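SnoaL-like domain-containing protein (Burkholderia thailandensis E264, PDB 3EC9) is of unknown function but has an NTF2-like fold of the SnoaL-like family, whose cupped sheet and helices commonly enclose a pocket for small molecules. Local coordinates at residues 36-50 and 120-134. Sequence-based numbering, arbitrary orientation. Where two conformers were deposited one is given.
Sequences DIAPAIEWTEMAGFP and GKIVHFEQFTDTLLV
Trp43 and Phe125 lie face to face on neighbouring parallel strands, the six-membered ring of the indole and the phenyl ring having centroids 3.9 Å apart and planes inclined by 20°. Both have CG anti to the backbone N, which sends the two rings out over the same face of the sheet. The overlap is offset, with Phe125 CD1 3.4 Å from Trp43 CE2. The indole is restrained both by this stack and by a hydrogen bond from Trp43 NE1 to Glu45 OE2, 3.0 Å long and on the anti side of the carboxylate; the carboxylate plane is nearly parallel to that of the Phe125 ring. Beneath the stack, strands 41-45 and 121-129 exchange parallel-sheet hydrogen bonds, Thr44 N to Phe125 O being nearly straight, with an N-H...O angle of 176°.

On the other face, in the His124 conformer given, Glu42 O sits over the centre of the imidazole, a tentative placement. Where strand 41-45 ends, Gln127 takes over the pairing with its side chain: an extended chain carries OE1 to Met46 N (2.8 Å), while NE2 lies 3.5 Å above the centre of the Phe49 ring and bonds to Tyr96 OH. The amide stands steeply to that ring, and Pro50 CD covers the ring's opposite face. Met46, present as selenomethionine, bends at chi3, bringing CE against Phe128 CA at 3.5 Å. At the far end, water links Lys121 NZ to Asp36 OD1, and a second water links it to Ile37 O.

Glu45 and Phe125 each adjoin a small molecule, acetate and glycerol respectively, probably from the crystallisation liquor. This polar-edged aromatic face is consistent with the pocket of an NTF2-like cone, in which the indole N-H bond would orient the Glu45 carboxylate beside the aromatic stack.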
# COMPACT_ATOMS: atom_id res chain seq x y z
N ASP B 36 17.71 -12.40 -7.47
CA ASP B 36 17.87 -12.46 -6.02
C ASP B 36 16.63 -13.03 -5.31
O ASP B 36 16.53 -12.96 -4.08
CB ASP B 36 18.23 -11.09 -5.44
CG ASP B 36 19.54 -10.57 -5.99
OD1 ASP B 36 20.56 -11.32 -5.96
OD2 ASP B 36 19.54 -9.42 -6.46
N ILE B 37 15.71 -13.60 -6.08
CA ILE B 37 14.51 -14.20 -5.51
C ILE B 37 14.88 -15.50 -4.80
O ILE B 37 15.48 -16.41 -5.40
CB ILE B 37 13.46 -14.44 -6.61
CG1 ILE B 37 12.98 -13.10 -7.18
CG2 ILE B 37 12.21 -15.18 -6.11
CD1 ILE B 37 12.09 -12.19 -6.26
N ALA B 38 14.46 -15.61 -3.54
CA ALA B 38 14.76 -16.82 -2.75
C ALA B 38 13.91 -17.99 -3.21
O ALA B 38 12.78 -17.84 -3.70
CB ALA B 38 14.51 -16.58 -1.29
N PRO B 39 14.46 -19.21 -3.07
CA PRO B 39 13.66 -20.41 -3.24
C PRO B 39 12.37 -20.36 -2.41
O PRO B 39 11.32 -20.84 -2.85
CB PRO B 39 14.56 -21.49 -2.66
CG PRO B 39 15.94 -21.01 -2.96
CD PRO B 39 15.88 -19.51 -2.79
N ALA B 40 12.47 -19.79 -1.22
CA ALA B 40 11.36 -19.74 -0.28
C ALA B 40 10.47 -18.48 -0.49
O ALA B 40 9.68 -18.16 0.37
CB ALA B 40 11.92 -19.75 1.14
N ILE B 41 10.59 -17.83 -1.64
CA ILE B 41 9.82 -16.60 -1.91
C ILE B 41 8.31 -16.74 -1.64
O ILE B 41 7.71 -17.73 -2.03
CB ILE B 41 10.00 -16.15 -3.41
CG1 ILE B 41 9.37 -14.78 -3.69
CG2 ILE B 41 9.45 -17.21 -4.35
CD1 ILE B 41 9.92 -13.67 -2.85
N GLU B 42 7.71 -15.72 -1.01
CA GLU B 42 6.27 -15.51 -0.99
C GLU B 42 6.00 -14.13 -1.60
O GLU B 42 6.36 -13.12 -1.01
CB GLU B 42 5.73 -15.65 0.44
CG GLU B 42 5.96 -17.05 0.99
CD GLU B 42 5.41 -17.25 2.40
OE1 GLU B 42 4.69 -16.36 2.91
OE2 GLU B 42 5.70 -18.33 2.97
N TRP B 43 5.43 -14.11 -2.79
CA TRP B 43 5.18 -12.89 -3.55
C TRP B 43 3.66 -12.75 -3.70
O TRP B 43 3.00 -13.53 -4.41
CB TRP B 43 5.87 -13.01 -4.90
CG TRP B 43 5.66 -11.90 -5.83
CD1 TRP B 43 4.46 -11.48 -6.40
CD2 TRP B 43 6.67 -11.04 -6.37
NE1 TRP B 43 4.68 -10.45 -7.25
CE2 TRP B 43 6.02 -10.16 -7.28
CE3 TRP B 43 8.06 -10.96 -6.22
CZ2 TRP B 43 6.71 -9.16 -8.00
CZ3 TRP B 43 8.75 -9.93 -6.94
CH2 TRP B 43 8.06 -9.07 -7.82
N THR B 44 3.10 -11.78 -3.00
CA THR B 44 1.69 -11.55 -2.93
C THR B 44 1.21 -10.31 -3.75
O THR B 44 1.55 -9.16 -3.48
CB THR B 44 1.18 -11.40 -1.49
OG1 THR B 44 1.53 -12.59 -0.78
CG2 THR B 44 -0.32 -11.13 -1.46
N GLU B 45 0.41 -10.59 -4.77
CA GLU B 45 -0.31 -9.57 -5.53
C GLU B 45 -1.64 -9.38 -4.76
O GLU B 45 -2.22 -10.33 -4.24
CB GLU B 45 -0.59 -10.06 -6.96
CG GLU B 45 0.66 -10.20 -7.81
CD GLU B 45 1.22 -8.90 -8.25
OE1 GLU B 45 0.56 -8.19 -9.02
OE2 GLU B 45 2.35 -8.60 -7.89
N MSE B 46 -2.05 -8.11 -4.61
CA MSE B 46 -3.19 -7.79 -3.78
C MSE B 46 -4.49 -8.50 -4.20
O MSE B 46 -4.74 -8.69 -5.36
CB MSE B 46 -3.40 -6.28 -3.77
CG MSE B 46 -4.35 -5.82 -2.76
SE MSE B 46 -4.49 -3.86 -2.58
CE MSE B 46 -3.88 -3.50 -0.75
N ALA B 47 -5.35 -8.82 -3.22
CA ALA B 47 -6.54 -9.61 -3.44
C ALA B 47 -7.39 -9.02 -4.55
O ALA B 47 -7.92 -9.77 -5.40
CB ALA B 47 -7.32 -9.71 -2.13
N GLY B 48 -7.58 -7.69 -4.56
CA GLY B 48 -8.40 -7.05 -5.61
C GLY B 48 -7.73 -6.79 -6.94
O GLY B 48 -8.38 -6.28 -7.86
N PHE B 49 -6.44 -7.12 -7.04
CA PHE B 49 -5.64 -6.88 -8.27
C PHE B 49 -5.89 -8.06 -9.24
O PHE B 49 -6.07 -9.19 -8.78
CB PHE B 49 -4.17 -6.75 -7.91
CG PHE B 49 -3.32 -6.20 -9.04
CD1 PHE B 49 -3.40 -4.86 -9.41
CD2 PHE B 49 -2.45 -7.03 -9.72
CE1 PHE B 49 -2.61 -4.40 -10.45
CE2 PHE B 49 -1.68 -6.59 -10.75
CZ PHE B 49 -1.76 -5.26 -11.13
N PRO B 50 -5.90 -7.83 -10.58
CA PRO B 50 -6.21 -8.97 -11.47
C PRO B 50 -5.30 -10.19 -11.31
O PRO B 50 -5.76 -11.33 -11.40
CB PRO B 50 -6.04 -8.40 -12.89
CG PRO B 50 -5.63 -6.96 -12.75
CD PRO B 50 -5.77 -6.57 -11.32
N GLY B 120 20.66 -12.04 1.82
CA GLY B 120 20.91 -11.59 0.46
C GLY B 120 19.88 -11.95 -0.59
O GLY B 120 20.10 -11.71 -1.78
N LYS B 121 18.77 -12.55 -0.16
CA LYS B 121 17.73 -12.95 -1.09
C LYS B 121 16.39 -12.33 -0.69
O LYS B 121 16.01 -12.22 0.50
CB LYS B 121 17.54 -14.46 -1.08
CG LYS B 121 18.78 -15.28 -1.52
CD LYS B 121 18.99 -15.21 -3.02
CE LYS B 121 19.90 -16.32 -3.55
NZ LYS B 121 20.23 -16.09 -5.00
N ILE B 122 15.65 -11.96 -1.71
CA ILE B 122 14.29 -11.47 -1.50
C ILE B 122 13.40 -12.66 -1.13
O ILE B 122 13.23 -13.60 -1.91
CB ILE B 122 13.76 -10.79 -2.78
CG1 ILE B 122 14.57 -9.52 -3.13
CG2 ILE B 122 12.27 -10.43 -2.66
CD1 ILE B 122 14.27 -8.99 -4.56
N VAL B 123 12.83 -12.60 0.08
CA VAL B 123 11.93 -13.67 0.56
C VAL B 123 10.43 -13.32 0.63
O VAL B 123 9.60 -14.18 0.75
CB VAL B 123 12.35 -14.16 1.94
CG1 VAL B 123 13.70 -14.90 1.86
CG2 VAL B 123 12.36 -13.08 2.99
N HIS B 124 10.10 -12.04 0.66
CA HIS B 124 8.69 -11.63 0.65
C HIS B 124 8.51 -10.33 -0.16
O HIS B 124 9.33 -9.41 -0.11
CB HIS B 124 8.10 -11.45 2.08
CG HIS B 124 6.65 -11.83 2.20
ND1 HIS B 124 5.61 -10.98 1.87
CD2 HIS B 124 6.07 -12.98 2.64
CE1 HIS B 124 4.46 -11.60 2.08
NE2 HIS B 124 4.71 -12.81 2.54
N PHE B 125 7.40 -10.30 -0.90
CA PHE B 125 6.92 -9.12 -1.62
C PHE B 125 5.42 -9.05 -1.36
O PHE B 125 4.72 -10.07 -1.44
CB PHE B 125 7.14 -9.26 -3.12
CG PHE B 125 6.37 -8.29 -3.97
CD1 PHE B 125 5.09 -8.59 -4.43
CD2 PHE B 125 6.93 -7.06 -4.30
CE1 PHE B 125 4.42 -7.69 -5.23
CE2 PHE B 125 6.24 -6.14 -5.12
CZ PHE B 125 5.01 -6.47 -5.57
N GLU B 126 4.93 -7.85 -1.08
CA GLU B 126 3.49 -7.66 -1.02
C GLU B 126 3.10 -6.33 -1.68
O GLU B 126 3.70 -5.29 -1.40
CB GLU B 126 2.93 -7.83 0.40
CG GLU B 126 1.38 -7.68 0.45
CD GLU B 126 0.78 -7.95 1.79
OE1 GLU B 126 1.53 -8.14 2.79
OE2 GLU B 126 -0.49 -8.05 1.85
N GLN B 127 2.07 -6.37 -2.53
CA GLN B 127 1.61 -5.23 -3.29
C GLN B 127 0.37 -4.59 -2.59
O GLN B 127 -0.54 -5.30 -2.15
CB GLN B 127 1.18 -5.72 -4.68
CG GLN B 127 0.53 -4.70 -5.58
CD GLN B 127 -0.24 -5.43 -6.70
OE1 GLN B 127 -1.15 -6.25 -6.44
NE2 GLN B 127 0.13 -5.15 -7.93
N PHE B 128 0.35 -3.25 -2.52
CA PHE B 128 -0.78 -2.50 -2.01
C PHE B 128 -1.12 -1.40 -3.01
O PHE B 128 -0.41 -0.41 -3.10
CB PHE B 128 -0.48 -1.85 -0.65
CG PHE B 128 0.02 -2.82 0.42
CD1 PHE B 128 1.31 -3.25 0.40
CD2 PHE B 128 -0.84 -3.28 1.41
CE1 PHE B 128 1.77 -4.15 1.37
CE2 PHE B 128 -0.40 -4.17 2.39
CZ PHE B 128 0.91 -4.61 2.36
N THR B 129 -2.16 -1.57 -3.83
CA THR B 129 -2.49 -0.63 -4.89
C THR B 129 -3.97 -0.34 -5.00
O THR B 129 -4.80 -0.98 -4.32
CB THR B 129 -1.91 -1.11 -6.23
OG1 THR B 129 -1.89 -0.04 -7.21
CG2 THR B 129 -2.66 -2.33 -6.77
N ASP B 130 -4.31 0.63 -5.86
CA ASP B 130 -5.68 1.11 -5.98
C ASP B 130 -6.44 0.22 -6.90
O ASP B 130 -6.65 0.46 -8.09
CB ASP B 130 -5.63 2.57 -6.43
CG ASP B 130 -6.89 3.36 -6.05
OD1 ASP B 130 -7.99 2.76 -5.92
OD2 ASP B 130 -6.79 4.61 -5.91
N THR B 131 -6.84 -0.91 -6.33
CA THR B 131 -7.48 -1.93 -7.13
C THR B 131 -8.79 -1.49 -7.81
O THR B 131 -9.15 -2.01 -8.87
CB THR B 131 -7.68 -3.19 -6.25
OG1 THR B 131 -8.34 -2.79 -5.07
CG2 THR B 131 -6.32 -3.83 -5.89
N LEU B 132 -9.50 -0.54 -7.20
CA LEU B 132 -10.72 -0.02 -7.84
C LEU B 132 -10.35 0.71 -9.15
O LEU B 132 -10.99 0.51 -10.16
CB LEU B 132 -11.49 0.92 -6.91
CG LEU B 132 -12.75 1.52 -7.51
CD1 LEU B 132 -13.77 0.39 -7.80
CD2 LEU B 132 -13.36 2.60 -6.59
N LEU B 133 -9.34 1.56 -9.12
CA LEU B 133 -8.94 2.26 -10.37
C LEU B 133 -8.46 1.32 -11.45
O LEU B 133 -8.73 1.55 -12.62
CB LEU B 133 -7.91 3.35 -10.09
CG LEU B 133 -8.47 4.72 -9.63
CD1 LEU B 133 -9.44 4.66 -8.45
CD2 LEU B 133 -7.35 5.76 -9.37
N VAL B 134 -7.72 0.27 -11.09
CA VAL B 134 -7.33 -0.73 -12.08
C VAL B 134 -8.57 -1.45 -12.66
O VAL B 134 -8.76 -1.60 -13.87
CB VAL B 134 -6.36 -1.74 -11.44
CG1 VAL B 134 -6.03 -2.83 -12.48
CG2 VAL B 134 -5.08 -1.04 -10.90
O HOH W 1 21.33 -13.47 -4.66
O HOH W 2 18.00 -16.72 -6.26
O HOH W 3 8.89 -16.07 2.79
O HOH W 4 -8.17 -4.49 -9.82